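Local coordinates for peptide ABC transporter, peptide-binding protein (Thermus thermophilus, PDB 2D5W), which binds oligopeptides and probably hands them to a membrane ABC transporter for uptake into the cell, at residues Trp93-Pro98 with Ala206-Gly211; Pro212-Arg217 with Arg228-Pro233; Asp324-Gln329 with Leu381-Trp386; Ala330-Leu335 with Glu540-Leu545. All coordinates share one frame; numbering follows the deposited sequence.

Contact 1 (Trp93-Pro98 with Ala206-Gly211); sequences WSDGRP and AMVYSG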
loop_
_atom_site.group_PDB
_atom_site.type_symbol
_atom_site.label_atom_id
_atom_site.label_comp_id
_atom_site.label_asym_id
_atom_site.label_seq_id
_atom_site.Cartn_x
_atom_site.Cartn_y
_atom_site.Cartn_z
ATOM N N TRP A 93 21.408 -15.265 -2.140
ATOM C CA TRP A 93 20.746 -14.704 -3.306
ATOM C C TRP A 93 20.596 -15.843 -4.317
ATOM O O TRP A 93 21.296 -16.864 -4.231
ATOM C CB TRP A 93 21.585 -13.576 -3.910
ATOM C CG TRP A 93 21.730 -12.372 -3.019
ATOM C CD1 TRP A 93 22.837 -12.005 -2.303
ATOM C CD2 TRP A 93 20.733 -11.378 -2.753
ATOM N NE1 TRP A 93 22.589 -10.843 -1.610
ATOM C CE2 TRP A 93 21.304 -10.437 -1.865
ATOM C CE3 TRP A 93 19.409 -11.191 -3.176
ATOM C CZ2 TRP A 93 20.597 -9.325 -1.393
ATOM C CZ3 TRP A 93 18.705 -10.083 -2.705
ATOM C CH2 TRP A 93 19.303 -9.166 -1.823
ATOM N N SER A 94 19.699 -15.663 -5.282
ATOM C CA SER A 94 19.440 -16.688 -6.287
ATOM C C SER A 94 20.631 -17.009 -7.190
ATOM O O SER A 94 20.618 -18.031 -7.878
ATOM C CB SER A 94 18.229 -16.297 -7.139
ATOM O OG SER A 94 18.417 -15.035 -7.748
ATOM N N ASP A 95 21.651 -16.154 -7.195
ATOM C CA ASP A 95 22.836 -16.413 -8.008
ATOM C C ASP A 95 23.901 -17.148 -7.197
ATOM O O ASP A 95 25.011 -17.383 -7.680
ATOM C CB ASP A 95 23.415 -15.111 -8.583
ATOM C CG ASP A 95 23.856 -14.129 -7.510
ATOM O OD1 ASP A 95 23.700 -14.428 -6.307
ATOM O OD2 ASP A 95 24.362 -13.045 -7.885
ATOM N N GLY A 96 23.558 -17.510 -5.963
ATOM C CA GLY A 96 24.490 -18.230 -5.115
ATOM C C GLY A 96 25.311 -17.390 -4.154
ATOM O O GLY A 96 25.953 -17.938 -3.255
ATOM N N ARG A 97 25.312 -16.073 -4.335
ATOM C CA ARG A 97 26.075 -15.192 -3.456
ATOM C C ARG A 97 25.409 -15.086 -2.086
ATOM O O ARG A 97 24.184 -15.149 -1.970
ATOM C CB ARG A 97 26.209 -13.800 -4.084
ATOM C CG ARG A 97 26.890 -13.805 -5.448
ATOM C CD ARG A 97 28.327 -14.303 -5.354
ATOM N NE ARG A 97 29.210 -13.317 -4.737
ATOM C CZ ARG A 97 29.559 -12.168 -5.308
ATOM N NH1 ARG A 97 30.367 -11.326 -4.678
ATOM N NH2 ARG A 97 29.107 -11.861 -6.518
ATOM N N PRO A 98 26.210 -14.918 -1.025
ATOM C CA PRO A 98 25.639 -14.814 0.319
ATOM C C PRO A 98 24.932 -13.491 0.585
ATOM O O PRO A 98 25.285 -12.460 0.018
ATOM C CB PRO A 98 26.860 -14.987 1.218
ATOM C CG PRO A 98 27.932 -14.307 0.423
ATOM C CD PRO A 98 27.682 -14.842 -0.975
ATOM N N ALA A 206 18.779 -8.579 -14.844
ATOM C CA ALA A 206 19.264 -7.419 -14.098
ATOM C C ALA A 206 19.271 -7.580 -12.582
ATOM O O ALA A 206 20.078 -6.952 -11.899
ATOM C CB ALA A 206 18.448 -6.185 -14.473
ATOM N N MET A 207 18.378 -8.405 -12.047
ATOM C CA MET A 207 18.305 -8.590 -10.602
ATOM C C MET A 207 18.506 -10.028 -10.144
ATOM O O MET A 207 18.497 -10.964 -10.949
ATOM C CB MET A 207 16.946 -8.102 -10.082
ATOM C CG MET A 207 16.812 -6.591 -9.958
ATOM S SD MET A 207 17.911 -5.900 -8.692
ATOM C CE MET A 207 17.006 -6.330 -7.183
ATOM N N VAL A 208 18.720 -10.175 -8.837
ATOM C CA VAL A 208 18.832 -11.482 -8.202
ATOM C C VAL A 208 17.774 -11.469 -7.104
ATOM O O VAL A 208 17.306 -10.394 -6.702
ATOM C CB VAL A 208 20.237 -11.776 -7.634
ATOM C CG1 VAL A 208 21.232 -11.898 -8.788
ATOM C CG2 VAL A 208 20.653 -10.707 -6.650
ATOM N N TYR A 209 17.423 -12.651 -6.613
ATOM C CA TYR A 209 16.325 -12.808 -5.672
ATOM C C TYR A 209 16.663 -13.546 -4.388
ATOM O O TYR A 209 17.454 -14.481 -4.396
ATOM C CB TYR A 209 15.205 -13.510 -6.442
ATOM C CG TYR A 209 14.908 -12.782 -7.739
ATOM C CD1 TYR A 209 14.068 -11.671 -7.749
ATOM C CD2 TYR A 209 15.564 -13.116 -8.930
ATOM C CE1 TYR A 209 13.888 -10.907 -8.889
ATOM C CE2 TYR A 209 15.392 -12.346 -10.088
ATOM C CZ TYR A 209 14.550 -11.239 -10.052
ATOM O OH TYR A 209 14.371 -10.445 -11.162
ATOM N N SER A 210 16.040 -13.133 -3.288
ATOM C CA SER A 210 16.301 -13.734 -1.981
ATOM C C SER A 210 15.151 -14.568 -1.431
ATOM O O SER A 210 15.287 -15.187 -0.376
ATOM C CB SER A 210 16.604 -12.634 -0.974
ATOM O OG SER A 210 15.478 -11.778 -0.865
ATOM N N GLY A 211 14.020 -14.564 -2.129
ATOM C CA GLY A 211 12.860 -15.302 -1.665
ATOM C C GLY A 211 12.805 -16.749 -2.107
ATOM O O GLY A 211 13.736 -17.248 -2.730
#

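Contact 2 (Pro212-Arg217 with Arg228-Pro233); sequences PFKLKR and RNPNFP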
loop_
_atom_site.group_PDB
_atom_site.type_symbol
_atom_site.label_atom_id
_atom_site.label_comp_id
_atom_site.label_asym_id
_atom_site.label_seq_id
_atom_site.Cartn_x
_atom_site.Cartn_y
_atom_site.Cartn_z
ATOM N N PRO A 212 11.712 -17.456 -1.788
ATOM C CA PRO A 212 11.572 -18.861 -2.175
ATOM C C PRO A 212 11.483 -19.075 -3.685
ATOM O O PRO A 212 11.634 -20.198 -4.161
ATOM C CB PRO A 212 10.312 -19.304 -1.426
ATOM C CG PRO A 212 9.537 -18.040 -1.267
ATOM C CD PRO A 212 10.595 -17.026 -0.930
ATOM N N PHE A 213 11.242 -17.994 -4.427
ATOM C CA PHE A 213 11.158 -18.053 -5.885
ATOM C C PHE A 213 12.020 -16.964 -6.508
ATOM O O PHE A 213 12.372 -15.975 -5.854
ATOM C CB PHE A 213 9.700 -17.893 -6.343
ATOM C CG PHE A 213 8.803 -19.006 -5.879
ATOM C CD1 PHE A 213 8.672 -20.182 -6.624
ATOM C CD2 PHE A 213 8.163 -18.922 -4.649
ATOM C CE1 PHE A 213 7.920 -21.258 -6.137
ATOM C CE2 PHE A 213 7.410 -19.993 -4.159
ATOM C CZ PHE A 213 7.293 -21.161 -4.903
ATOM N N LYS A 214 12.386 -17.170 -7.768
ATOM C CA LYS A 214 13.182 -16.209 -8.518
ATOM C C LYS A 214 12.448 -15.960 -9.826
ATOM O O LYS A 214 11.642 -16.784 -10.265
ATOM C CB LYS A 214 14.592 -16.751 -8.779
ATOM C CG LYS A 214 14.650 -18.083 -9.509
ATOM C CD LYS A 214 16.096 -18.538 -9.682
ATOM C CE LYS A 214 16.185 -19.892 -10.363
ATOM N NZ LYS A 214 17.604 -20.261 -10.630
ATOM N N LEU A 215 12.712 -14.824 -10.455
ATOM C CA LEU A 215 12.027 -14.511 -11.695
ATOM C C LEU A 215 12.462 -15.393 -12.854
ATOM O O LEU A 215 13.642 -15.713 -12.996
ATOM C CB LEU A 215 12.264 -13.046 -12.072
ATOM C CG LEU A 215 11.542 -12.564 -13.335
ATOM C CD1 LEU A 215 10.056 -12.433 -13.050
ATOM C CD2 LEU A 215 12.116 -11.224 -13.786
ATOM N N LYS A 216 11.491 -15.806 -13.663
ATOM C CA LYS A 216 11.770 -16.574 -14.871
ATOM C C LYS A 216 11.596 -15.557 -16.002
ATOM O O LYS A 216 12.532 -15.282 -16.748
ATOM C CB LYS A 216 10.785 -17.734 -15.036
ATOM C CG LYS A 216 10.958 -18.516 -16.333
ATOM C CD LYS A 216 12.339 -19.138 -16.432
ATOM C CE LYS A 216 12.485 -19.936 -17.716
ATOM N NZ LYS A 216 11.456 -21.011 -17.807
ATOM N N ARG A 217 10.400 -14.982 -16.114
ATOM C CA ARG A 217 10.144 -13.972 -17.137
ATOM C C ARG A 217 8.924 -13.118 -16.823
ATOM O O ARG A 217 7.976 -13.570 -16.174
ATOM C CB ARG A 217 9.950 -14.624 -18.510
ATOM C CG ARG A 217 8.706 -15.486 -18.620
ATOM C CD ARG A 217 8.510 -15.999 -20.042
ATOM N NE ARG A 217 9.555 -16.931 -20.451
ATOM C CZ ARG A 217 9.693 -18.164 -19.972
ATOM N NH1 ARG A 217 10.678 -18.938 -20.408
ATOM N NH2 ARG A 217 8.844 -18.628 -19.065
ATOM N N ARG A 228 11.110 -21.910 -8.574
ATOM C CA ARG A 228 11.724 -22.136 -7.273
ATOM C C ARG A 228 13.172 -21.660 -7.199
ATOM O O ARG A 228 13.959 -21.879 -8.117
ATOM C CB ARG A 228 11.673 -23.625 -6.920
ATOM C CG ARG A 228 11.824 -23.916 -5.434
ATOM C CD ARG A 228 10.471 -23.875 -4.758
ATOM N NE ARG A 228 10.558 -23.961 -3.305
ATOM C CZ ARG A 228 9.505 -24.120 -2.511
ATOM N NH1 ARG A 228 9.664 -24.180 -1.197
ATOM N NH2 ARG A 228 8.292 -24.235 -3.035
ATOM N N ASN A 229 13.508 -21.000 -6.096
ATOM C CA ASN A 229 14.868 -20.525 -5.854
ATOM C C ASN A 229 15.487 -21.534 -4.888
ATOM O O ASN A 229 15.207 -21.508 -3.691
ATOM C CB ASN A 229 14.838 -19.127 -5.226
ATOM C CG ASN A 229 16.216 -18.643 -4.802
ATOM O OD1 ASN A 229 17.233 -19.229 -5.166
ATOM N ND2 ASN A 229 16.248 -17.561 -4.034
ATOM N N PRO A 230 16.333 -22.444 -5.399
ATOM C CA PRO A 230 16.967 -23.459 -4.551
ATOM C C PRO A 230 17.883 -22.917 -3.460
ATOM O O PRO A 230 18.215 -23.630 -2.511
ATOM C CB PRO A 230 17.713 -24.328 -5.560
ATOM C CG PRO A 230 18.112 -23.342 -6.603
ATOM C CD PRO A 230 16.849 -22.523 -6.778
ATOM N N ASN A 231 18.279 -21.658 -3.589
ATOM C CA ASN A 231 19.162 -21.040 -2.607
ATOM C C ASN A 231 18.441 -20.530 -1.358
ATOM O O ASN A 231 19.086 -20.180 -0.371
ATOM C CB ASN A 231 19.963 -19.914 -3.265
ATOM C CG ASN A 231 20.971 -20.435 -4.276
ATOM O OD1 ASN A 231 21.835 -21.244 -3.942
ATOM N ND2 ASN A 231 20.861 -19.977 -5.516
ATOM N N PHE A 232 17.111 -20.483 -1.399
ATOM C CA PHE A 232 16.324 -20.038 -0.246
ATOM C C PHE A 232 16.498 -21.138 0.809
ATOM O O PHE A 232 16.210 -22.303 0.550
ATOM C CB PHE A 232 14.855 -19.887 -0.645
ATOM C CG PHE A 232 13.982 -19.363 0.455
ATOM C CD1 PHE A 232 14.113 -18.055 0.910
ATOM C CD2 PHE A 232 13.039 -20.189 1.052
ATOM C CE1 PHE A 232 13.314 -17.582 1.946
ATOM C CE2 PHE A 232 12.239 -19.724 2.086
ATOM C CZ PHE A 232 12.377 -18.420 2.534
ATOM N N PRO A 233 16.952 -20.777 2.021
ATOM C CA PRO A 233 17.189 -21.729 3.113
ATOM C C PRO A 233 16.051 -22.356 3.910
ATOM O O PRO A 233 16.248 -23.404 4.529
ATOM C CB PRO A 233 18.135 -20.959 4.020
ATOM C CG PRO A 233 17.575 -19.588 3.942
ATOM C CD PRO A 233 17.307 -19.411 2.448
HETATM O O HOH W 1 12.677 -22.222 -2.302
#

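Contact 3 (Asp324-Gln329 with Leu381-Trp386); sequences DKRTRQ and LAEMGW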
loop_
_atom_site.group_PDB
_atom_site.type_symbol
_atom_site.label_atom_id
_atom_site.label_comp_id
_atom_site.label_asym_id
_atom_site.label_seq_id
_atom_site.Cartn_x
_atom_site.Cartn_y
_atom_site.Cartn_z
ATOM N N ASP A 324 -11.182 24.468 0.639
ATOM C CA ASP A 324 -12.096 24.887 1.704
ATOM C C ASP A 324 -12.845 23.655 2.209
ATOM O O ASP A 324 -13.464 22.941 1.424
ATOM C CB ASP A 324 -13.088 25.920 1.157
ATOM C CG ASP A 324 -13.831 26.661 2.251
ATOM O OD1 ASP A 324 -14.524 26.014 3.062
ATOM O OD2 ASP A 324 -13.720 27.905 2.299
ATOM N N LYS A 325 -12.801 23.404 3.515
ATOM C CA LYS A 325 -13.474 22.229 4.054
ATOM C C LYS A 325 -14.962 22.190 3.722
ATOM O O LYS A 325 -15.537 21.112 3.601
ATOM C CB LYS A 325 -13.283 22.126 5.573
ATOM C CG LYS A 325 -14.059 23.135 6.403
ATOM C CD LYS A 325 -13.891 22.843 7.892
ATOM C CE LYS A 325 -14.632 23.857 8.745
ATOM N NZ LYS A 325 -14.429 23.604 10.200
ATOM N N ARG A 326 -15.590 23.354 3.578
ATOM C CA ARG A 326 -17.014 23.390 3.259
ATOM C C ARG A 326 -17.310 22.699 1.930
ATOM O O ARG A 326 -18.345 22.053 1.776
ATOM C CB ARG A 326 -17.515 24.838 3.225
ATOM C CG ARG A 326 -17.569 25.508 4.595
ATOM C CD ARG A 326 -17.937 26.982 4.480
ATOM N NE ARG A 326 -16.895 27.740 3.796
ATOM C CZ ARG A 326 -17.024 28.998 3.390
ATOM N NH1 ARG A 326 -16.014 29.599 2.775
ATOM N NH2 ARG A 326 -18.160 29.653 3.591
ATOM N N THR A 327 -16.396 22.826 0.976
ATOM C CA THR A 327 -16.575 22.198 -0.328
ATOM C C THR A 327 -16.493 20.680 -0.204
ATOM O O THR A 327 -17.267 19.948 -0.822
ATOM C CB THR A 327 -15.492 22.658 -1.315
ATOM O OG1 THR A 327 -15.456 24.089 -1.340
ATOM C CG2 THR A 327 -15.785 22.138 -2.716
ATOM N N ARG A 328 -15.545 20.213 0.603
ATOM C CA ARG A 328 -15.352 18.785 0.796
ATOM C C ARG A 328 -16.528 18.187 1.567
ATOM O O ARG A 328 -16.979 17.077 1.266
ATOM C CB ARG A 328 -14.009 18.546 1.495
ATOM C CG ARG A 328 -12.856 19.188 0.717
ATOM C CD ARG A 328 -11.489 18.740 1.197
ATOM N NE ARG A 328 -11.172 19.155 2.561
ATOM C CZ ARG A 328 -10.564 20.290 2.892
ATOM N NH1 ARG A 328 -10.320 20.558 4.169
ATOM N NH2 ARG A 328 -10.200 21.161 1.961
ATOM N N GLN A 329 -17.040 18.931 2.542
ATOM C CA GLN A 329 -18.191 18.479 3.314
ATOM C C GLN A 329 -19.415 18.413 2.395
ATOM O O GLN A 329 -20.213 17.479 2.476
ATOM C CB GLN A 329 -18.466 19.441 4.470
ATOM C CG GLN A 329 -17.321 19.557 5.462
ATOM C CD GLN A 329 -17.587 20.595 6.530
ATOM O OE1 GLN A 329 -18.242 21.603 6.275
ATOM N NE2 GLN A 329 -17.065 20.365 7.727
ATOM N N LEU A 381 -22.558 24.895 -0.748
ATOM C CA LEU A 381 -22.034 25.418 -2.000
ATOM C C LEU A 381 -22.562 26.819 -2.299
ATOM O O LEU A 381 -21.840 27.660 -2.828
ATOM C CB LEU A 381 -22.366 24.456 -3.143
ATOM C CG LEU A 381 -21.666 23.096 -3.013
ATOM C CD1 LEU A 381 -22.284 22.107 -3.978
ATOM C CD2 LEU A 381 -20.173 23.254 -3.272
ATOM N N ALA A 382 -23.819 27.073 -1.948
ATOM C CA ALA A 382 -24.412 28.387 -2.180
ATOM C C ALA A 382 -23.688 29.440 -1.348
ATOM O O ALA A 382 -23.479 30.567 -1.797
ATOM C CB ALA A 382 -25.889 28.365 -1.823
ATOM N N GLU A 383 -23.301 29.063 -0.134
ATOM C CA GLU A 383 -22.603 29.973 0.764
ATOM C C GLU A 383 -21.275 30.431 0.168
ATOM O O GLU A 383 -20.752 31.483 0.537
ATOM C CB GLU A 383 -22.360 29.291 2.113
ATOM C CG GLU A 383 -21.725 30.185 3.167
ATOM C CD GLU A 383 -21.546 29.476 4.498
ATOM O OE1 GLU A 383 -21.033 30.107 5.446
ATOM O OE2 GLU A 383 -21.918 28.288 4.596
ATOM N N MET A 384 -20.733 29.645 -0.755
ATOM C CA MET A 384 -19.463 29.992 -1.378
ATOM C C MET A 384 -19.593 30.648 -2.750
ATOM O O MET A 384 -18.633 30.691 -3.522
ATOM C CB MET A 384 -18.563 28.757 -1.447
ATOM C CG MET A 384 -18.117 28.288 -0.066
ATOM S SD MET A 384 -17.024 26.860 -0.077
ATOM C CE MET A 384 -18.195 25.559 -0.498
ATOM N N GLY A 385 -20.786 31.156 -3.046
ATOM C CA GLY A 385 -21.010 31.858 -4.298
ATOM C C GLY A 385 -21.476 31.094 -5.521
ATOM O O GLY A 385 -21.741 31.706 -6.558
ATOM N N TRP A 386 -21.583 29.773 -5.427
ATOM C CA TRP A 386 -22.016 28.984 -6.576
ATOM C C TRP A 386 -23.494 29.153 -6.910
ATOM O O TRP A 386 -24.341 29.173 -6.018
ATOM C CB TRP A 386 -21.754 27.493 -6.346
ATOM C CG TRP A 386 -20.314 27.124 -6.179
ATOM C CD1 TRP A 386 -19.665 26.878 -5.006
ATOM C CD2 TRP A 386 -19.352 26.926 -7.222
ATOM N NE1 TRP A 386 -18.357 26.533 -5.253
ATOM C CE2 TRP A 386 -18.138 26.554 -6.605
ATOM C CE3 TRP A 386 -19.399 27.025 -8.619
ATOM C CZ2 TRP A 386 -16.978 26.279 -7.335
ATOM C CZ3 TRP A 386 -18.247 26.753 -9.348
ATOM C CH2 TRP A 386 -17.050 26.383 -8.702
HETATM O O HOH W 2 -18.180 31.979 2.029
HETATM O O HOH W 3 -16.336 25.544 -3.530
#

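Contact 4 (Ala330-Leu335 with Glu540-Leu545); sequences AILHAL and EELPAL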
loop_
_atom_site.group_PDB
_atom_site.type_symbol
_atom_site.label_atom_id
_atom_site.label_comp_id
_atom_site.label_asym_id
_atom_site.label_seq_id
_atom_site.Cartn_x
_atom_site.Cartn_y
_atom_site.Cartn_z
ATOM N N ALA A 330 -19.556 19.404 1.514
ATOM C CA ALA A 330 -20.682 19.441 0.586
ATOM C C ALA A 330 -20.661 18.217 -0.320
ATOM O O ALA A 330 -21.683 17.555 -0.512
ATOM C CB ALA A 330 -20.627 20.715 -0.255
ATOM N N ILE A 331 -19.497 17.918 -0.884
ATOM C CA ILE A 331 -19.386 16.765 -1.763
ATOM C C ILE A 331 -19.750 15.481 -1.024
ATOM O O ILE A 331 -20.496 14.655 -1.548
ATOM C CB ILE A 331 -17.960 16.640 -2.355
ATOM C CG1 ILE A 331 -17.688 17.816 -3.303
ATOM C CG2 ILE A 331 -17.816 15.314 -3.108
ATOM C CD1 ILE A 331 -16.253 17.890 -3.804
ATOM N N LEU A 332 -19.249 15.315 0.199
ATOM C CA LEU A 332 -19.546 14.095 0.941
ATOM C C LEU A 332 -21.041 13.948 1.228
ATOM O O LEU A 332 -21.578 12.838 1.177
ATOM C CB LEU A 332 -18.737 14.035 2.244
ATOM C CG LEU A 332 -18.739 12.669 2.950
ATOM C CD1 LEU A 332 -18.312 11.574 1.973
ATOM C CD2 LEU A 332 -17.809 12.704 4.155
ATOM N N HIS A 333 -21.712 15.058 1.532
ATOM C CA HIS A 333 -23.154 15.020 1.790
ATOM C C HIS A 333 -23.909 14.608 0.524
ATOM O O HIS A 333 -25.054 14.154 0.597
ATOM C CB HIS A 333 -23.676 16.393 2.242
ATOM C CG HIS A 333 -23.515 16.662 3.707
ATOM N ND1 HIS A 333 -24.010 15.823 4.681
ATOM C CD2 HIS A 333 -22.962 17.712 4.362
ATOM C CE1 HIS A 333 -23.772 16.345 5.874
ATOM N NE2 HIS A 333 -23.138 17.491 5.706
ATOM N N ALA A 334 -23.272 14.776 -0.632
ATOM C CA ALA A 334 -23.892 14.421 -1.906
ATOM C C ALA A 334 -23.565 12.998 -2.353
ATOM O O ALA A 334 -24.061 12.543 -3.381
ATOM C CB ALA A 334 -23.475 15.415 -2.981
ATOM N N LEU A 335 -22.719 12.304 -1.595
ATOM C CA LEU A 335 -22.361 10.925 -1.920
ATOM C C LEU A 335 -23.232 10.006 -1.071
ATOM O O LEU A 335 -23.110 9.979 0.154
ATOM C CB LEU A 335 -20.880 10.664 -1.620
ATOM C CG LEU A 335 -19.865 11.586 -2.305
ATOM C CD1 LEU A 335 -18.460 11.048 -2.073
ATOM C CD2 LEU A 335 -20.150 11.672 -3.799
ATOM N N GLU A 540 -13.700 16.501 10.842
ATOM C CA GLU A 540 -14.267 17.832 10.663
ATOM C C GLU A 540 -13.743 18.480 9.387
ATOM O O GLU A 540 -14.477 19.186 8.695
ATOM C CB GLU A 540 -13.934 18.730 11.858
ATOM C CG GLU A 540 -14.282 20.203 11.630
ATOM C CD GLU A 540 -15.749 20.429 11.283
ATOM O OE1 GLU A 540 -16.068 21.493 10.710
ATOM O OE2 GLU A 540 -16.588 19.555 11.587
ATOM N N GLU A 541 -12.477 18.220 9.069
ATOM C CA GLU A 541 -11.829 18.813 7.903
ATOM C C GLU A 541 -11.939 18.028 6.592
ATOM O O GLU A 541 -11.802 18.607 5.512
ATOM C CB GLU A 541 -10.353 19.048 8.230
ATOM C CG GLU A 541 -10.127 19.861 9.498
ATOM C CD GLU A 541 -9.857 21.322 9.212
ATOM O OE1 GLU A 541 -10.654 21.951 8.488
ATOM O OE2 GLU A 541 -8.840 21.844 9.717
ATOM N N LEU A 542 -12.171 16.721 6.686
ATOM C CA LEU A 542 -12.288 15.861 5.504
ATOM C C LEU A 542 -11.207 16.082 4.441
ATOM O O LEU A 542 -11.508 16.419 3.292
ATOM C CB LEU A 542 -13.668 16.023 4.855
ATOM C CG LEU A 542 -14.883 15.542 5.649
ATOM C CD1 LEU A 542 -16.139 15.856 4.852
ATOM C CD2 LEU A 542 -14.780 14.046 5.929
ATOM N N PRO A 543 -9.927 15.895 4.807
ATOM C CA PRO A 543 -8.863 16.088 3.813
ATOM C C PRO A 543 -9.030 15.108 2.648
ATOM O O PRO A 543 -8.556 15.350 1.541
ATOM C CB PRO A 543 -7.584 15.863 4.619
ATOM C CG PRO A 543 -8.024 14.976 5.746
ATOM C CD PRO A 543 -9.371 15.532 6.123
ATOM N N ALA A 544 -9.699 13.992 2.925
ATOM C CA ALA A 544 -10.020 12.984 1.919
ATOM C C ALA A 544 -11.434 12.548 2.281
ATOM O O ALA A 544 -11.865 12.728 3.421
ATOM C CB ALA A 544 -9.063 11.800 1.996
ATOM N N LEU A 545 -12.163 11.989 1.321
ATOM C CA LEU A 545 -13.526 11.552 1.584
ATOM C C LEU A 545 -13.535 10.056 1.851
ATOM O O LEU A 545 -13.199 9.259 0.974
ATOM C CB LEU A 545 -14.427 11.874 0.389
ATOM C CG LEU A 545 -14.348 13.309 -0.143
ATOM C CD1 LEU A 545 -15.351 13.493 -1.272
ATOM C CD2 LEU A 545 -14.630 14.298 0.978
#

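Contact 1 (Trp93-Pro98 with Ala206-Gly211)
Ser94, with chi1 at 57°, holds OG between its own backbone N and carbonyl carbon, which places the oxygen in front of Tyr209 N; chi1 of -66° puts Trp93 CG anti to the carbonyl carbon, beside the backbone N, and the six-membered part of the indole then lies against Val208 and Ser210. Tyr209 N donates to Ser94 OG at 2.8 Å and nearly straight (163°). A weak, bent bond runs the other way, from Ser94 N to Tyr209 O at 2.7 Å. Ser94 OG also lies at the edge of the Tyr209 ring, 3.6 Å from CD2. Val208 crosses Trp93 at about a right angle and brings CG2 to 3.7 Å from CE3, and Ser210 CB is equally close to Trp93 CZ3. The other Val208 methyl, CG1, rests 3.5 Å from Asp95 OD2, an oxygen that is hydrogen-bonded to His160 NE2. Asp95 OD1 accepts from Arg97 N in an Asx turn that overlaps the type I turn of Trp93-Gly96. An alanine in place of Trp93 would probably leave a gap beside Val208 CG2 and Ser210 CB and deprive Asp103 of the indole N-H. The first loop leads from strand 78-86 to helix 101-112 and the second from helix 199-203 to strand 213-219, while helix 159-173 touches Val208 through His160 and Ile161.

Contact 2 (Pro212-Arg217 with Arg228-Pro233)
Phe213 and Arg228 form an antiparallel, non-hydrogen-bonded pair with their CA atoms 4.3 Å apart, and next to it Asn229 N donates almost straight to Pro212 O at 2.8 Å. Pro212 lies over one face of the Phe232 ring. Its CA is 3.6 Å from Phe232 CG, and its CD makes a CH-pi contact, 4.0 Å from the ring centroid and 10° off the normal. Phe232 reaches this place with CG anti to the backbone N (chi1 -177°). The pair Phe213-Arg228 closes the open end of a beta hairpin built from strands 213-219 and 223-228, at one margin of a mixed sheet; Lys216 and Arg217, both facing Glu225, add a classic beta bulge. Beyond the hairpin, Asn229-Phe232 is a type I turn, braced by an Asx turn in which Asn229 OD1 accepts from Asn231 N, while Asn229 ND2 bonds to Gly211 O. An alanine at Phe232 would probably leave Pro212 CD without the ring face beneath it and take away the ring that Trp580 meets. Arg228 NH2 approaches Phe213 CZ at 3.7 Å, the guanidinium and ring planes being 64° apart, and its NH1 and NH2 bond to Trp580 O and Val244 O. A water accepts from Arg228 NE at 2.9 Å and lies within bonding distance of Pro212 O and Asn229 O. Lys214, extended beyond CG, lays its CE 3.7 Å from Arg228 O.

Contact 3 (Asp324-Gln329 with Leu381-Trp386)
Arg326 and Thr327, in the first turn of helix 325-333, meet Glu383 and Met384 near the C-terminal end of helix 374-383; the nearest CA atoms, those of Thr327 and Leu381, are 6.6 Å apart, and side chains and water carry the contact. Met384 lies between the Arg326 guanidinium and the Thr327 hydroxyl. Its CG sits over the centre of the Arg326 guanidinium, 3.7 Å above the plane, and the bend at chi3 (-73°) turns CE to 3.2 Å from Thr327 OG1. At the guanidinium edge, Arg326 NH2 makes a long salt bridge of 3.4 Å to Glu383 OE1, with the carboxylate plane turned 88° from that of the guanidinium. A water accepts from NH2 and donates to Glu383 O. A second water donates to Thr327 OG1, itself bonded to Gly321 O, and accepts from Trp386 NE1. Along its NE-NH1 edge Arg326 grips Asp324 side-on, NE to OD1 at 3.0 Å and NH1 to OD2 at 2.9 Å, which fixes the rotation of the guanidinium. Asp324 OD1 also uses its anti lone pair to accept from Arg326 N at 2.9 Å, so the arrangement is an N-cap whose carboxylate is shared with a salt-bridge network reaching the neighbouring helix.

Contact 4 (Ala330-Leu335 with Glu540-Leu545)
Leu545, Leu332 and Leu542 bury the most surface here. Leu332 holds CG anti to its backbone N (chi1 -167°) and projects from helix 325-333, one methyl toward each of the two other leucines. Its CD2 meets Leu542 CD1 at 3.6 Å and Leu542 CD2 at 3.8 Å, the two side chains crossing at about a right angle. Its CD1 lies 4.2 Å from Leu545 CB. Leu545 for its part presents CD1 to two residues of the opposing segment, 3.6 Å from Ile331 CG2 and 4.0 Å from Leu335 CD1, again nearly perpendicular to both side chains. The backbone helps to place this pair: Leu542, with a positive phi of 46°, is the first residue to leave helix 524-541, and the chain then turns into strand 544-557, from which Leu545 also faces helix 325-333. Leu545 bonds through its backbone to Ile306 of strand 293-308, and Ile306 touches the side chains of both Leu335 and Leu545, so the cluster joins the helix to the sheet. Every touching group is an aliphatic carbon and no hydrogen bond crosses between the segments, which implies that cohesion here comes from buried apolar surface and the fit of branched methyls.

The four contacts form two pairs on opposite sides of the chain's centre. Contacts 1 and 2 have centres 8 Å apart and touch, Asn229 ND2 probably bonding to Gly211 O at 2.8 Å. Contacts 3 and 4, with centres 11 Å apart, share helix 325-333. There Lys325 NZ meets Glu540 OE1 in a 2.7 Å salt bridge, and Arg328 NH1 probably bonds to Glu541 O at 2.8 Å. Between the pairs, centres lie about 47 to 55 Å apart, and contacts 1 and 4 come no nearer than about 33 Å between atoms. Such a separation is consistent with different lobes of a solute-binding fold, which typically encloses its peptide between lobes.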